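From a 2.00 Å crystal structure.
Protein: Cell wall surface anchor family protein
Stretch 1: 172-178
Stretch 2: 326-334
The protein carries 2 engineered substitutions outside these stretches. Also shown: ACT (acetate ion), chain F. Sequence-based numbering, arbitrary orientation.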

# COMPACT_ATOMS: atom_id res chain seq x y z
N THR A 172 -3.58 -7.86 7.84
CA THR A 172 -2.71 -7.75 6.66
C THR A 172 -1.61 -8.79 6.73
O THR A 172 -1.38 -9.38 7.79
CB THR A 172 -2.11 -6.30 6.59
OG1 THR A 172 -1.17 -6.18 5.52
CG2 THR A 172 -1.41 -5.93 7.92
N ASP A 173 -0.93 -9.03 5.62
CA ASP A 173 0.27 -9.87 5.67
C ASP A 173 1.55 -9.03 5.90
O ASP A 173 2.66 -9.56 5.97
CB ASP A 173 0.38 -10.78 4.43
CG ASP A 173 0.54 -10.00 3.13
OD1 ASP A 173 0.98 -8.83 3.20
OD2 ASP A 173 0.26 -10.54 2.06
N GLY A 174 1.37 -7.71 6.04
CA GLY A 174 2.45 -6.82 6.46
C GLY A 174 3.46 -6.37 5.43
O GLY A 174 4.58 -5.96 5.80
N VAL A 175 3.12 -6.43 4.14
CA VAL A 175 4.11 -6.03 3.12
C VAL A 175 3.59 -4.95 2.20
O VAL A 175 2.97 -5.27 1.16
CB VAL A 175 4.63 -7.24 2.29
CG1 VAL A 175 5.76 -6.81 1.34
CG2 VAL A 175 5.10 -8.40 3.22
N PRO A 176 3.79 -3.68 2.56
CA PRO A 176 3.31 -2.61 1.69
C PRO A 176 4.20 -2.47 0.48
O PRO A 176 5.42 -2.62 0.58
CB PRO A 176 3.37 -1.37 2.58
CG PRO A 176 4.58 -1.64 3.48
CD PRO A 176 4.49 -3.13 3.76
N THR A 177 3.59 -2.17 -0.66
CA THR A 177 4.29 -2.17 -1.93
C THR A 177 3.91 -0.94 -2.75
O THR A 177 4.15 -0.88 -3.96
CB THR A 177 3.91 -3.41 -2.76
OG1 THR A 177 2.49 -3.42 -2.94
CG2 THR A 177 4.31 -4.71 -2.06
N MET A 178 3.30 0.04 -2.09
CA MET A 178 2.94 1.31 -2.71
C MET A 178 2.99 2.29 -1.57
O MET A 178 2.73 1.88 -0.44
CB MET A 178 1.51 1.23 -3.24
CG MET A 178 1.15 2.37 -4.16
SD MET A 178 -0.42 2.02 -5.05
CE MET A 178 0.19 1.04 -6.45
N GLY A 326 -0.37 -15.19 7.79
CA GLY A 326 0.57 -15.98 6.98
C GLY A 326 1.78 -15.18 6.53
O GLY A 326 1.98 -14.99 5.33
N VAL A 327 2.58 -14.72 7.49
CA VAL A 327 3.59 -13.66 7.26
C VAL A 327 4.89 -14.24 6.72
O VAL A 327 5.57 -15.02 7.42
CB VAL A 327 3.87 -12.86 8.59
CG1 VAL A 327 4.94 -11.75 8.39
CG2 VAL A 327 2.58 -12.27 9.16
N ASN A 328 5.26 -13.86 5.49
CA ASN A 328 6.56 -14.29 4.93
C ASN A 328 7.31 -13.21 4.15
O ASN A 328 8.40 -13.48 3.68
CB ASN A 328 6.42 -15.57 4.07
CG ASN A 328 5.79 -15.30 2.70
OD1 ASN A 328 5.51 -14.15 2.35
ND2 ASN A 328 5.54 -16.36 1.94
N GLY A 329 6.73 -12.02 3.97
CA GLY A 329 7.41 -10.95 3.21
C GLY A 329 7.17 -10.85 1.70
O GLY A 329 7.82 -10.04 1.03
N ASP A 330 6.20 -11.60 1.17
CA ASP A 330 5.88 -11.53 -0.27
C ASP A 330 5.14 -10.22 -0.63
O ASP A 330 4.15 -9.88 0.01
CB ASP A 330 5.07 -12.77 -0.70
CG ASP A 330 4.80 -12.85 -2.23
OD1 ASP A 330 5.66 -12.48 -3.06
OD2 ASP A 330 3.70 -13.34 -2.61
N PRO A 331 5.65 -9.47 -1.64
CA PRO A 331 6.95 -9.62 -2.36
C PRO A 331 8.09 -8.69 -1.87
O PRO A 331 7.85 -7.52 -1.56
CB PRO A 331 6.57 -9.20 -3.78
CG PRO A 331 5.58 -8.04 -3.53
CD PRO A 331 4.81 -8.43 -2.27
N GLY A 332 9.32 -9.23 -1.82
CA GLY A 332 10.55 -8.43 -1.69
C GLY A 332 10.99 -8.05 -0.29
O GLY A 332 12.02 -7.38 -0.11
N ALA A 333 10.24 -8.49 0.71
CA ALA A 333 10.65 -8.30 2.09
C ALA A 333 10.97 -9.66 2.70
O ALA A 333 10.60 -10.70 2.17
CB ALA A 333 9.56 -7.58 2.88
N THR A 334 11.70 -9.66 3.79
CA THR A 334 11.89 -10.88 4.55
C THR A 334 10.74 -10.98 5.56
O THR A 334 10.04 -9.99 5.80
CB THR A 334 13.16 -10.80 5.36
OG1 THR A 334 13.05 -9.68 6.24
CG2 THR A 334 14.37 -10.62 4.44
C ACT F . 0.66 -6.94 -3.49
O ACT F . 0.10 -7.60 -2.59
OXT ACT F . 1.14 -5.85 -3.11
CH3 ACT F . 0.73 -7.41 -4.94
O HOH W 1 3.88 -11.37 4.42
O HOH W 2 2.91 -11.58 1.84
O HOH W 3 2.08 -7.45 -0.30

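Two irregular loops, far apart in sequence, meet here around one buried valine and are joined in their polar parts by water, with no direct hydrogen bond between them. Val 175 is the hub: its CA-to-CB bond points toward the other loop, and with chi1 in the t well its two methyls reach different neighbours. Val 175 CG2 lies 3.4 Å from Gly 329 CA, while Val 175 CG1 packs 4.1 Å from Pro 331 CD and 4.2 Å from Ala 333 CB. A branched, compact side chain suits this site because the second loop curls around it, and that curl is held by a backbone hydrogen bond from Ala 333 N to Gly 329 O (2.9 Å).

Glycine at 329 follows from the backbone: at its positive phi a CB would press against the preceding carbonyl and come within 2.1 Å of Ala 333 O. Asn 328 steadies the approach to the turn, its OD1 accepting from Asp 330 N at 2.9 Å. Pro 331, preceded by a cis peptide bond, also offers its CD to Thr 177 CG2 at 3.8 Å. Chi1 of Thr 177 is p, and while this methyl meets the proline, OG1 donates to OXT of the acetate at 2.8 Å.

Three waters bridge polar groups of the two loops. Water 1 donates to Asp 173 O (2.7 Å) and accepts from Gly 329 N (3.0 Å). Water 3 links Val 175 O (2.8 Å) to Asp 330 O (3.2 Å), donating to both; water 2 donates to Asp 330 O (2.8 Å) and, weakly, to Asp 173 OD2 (2.9 Å). Carboxylate and carbonyl are both acceptors, so a donating water can join what could not bond directly. The first loop is braced by Gly 174 N donating to Thr 172 OG1 (3.0 Å). The two loops bury 308 Å² between them, both sides summed.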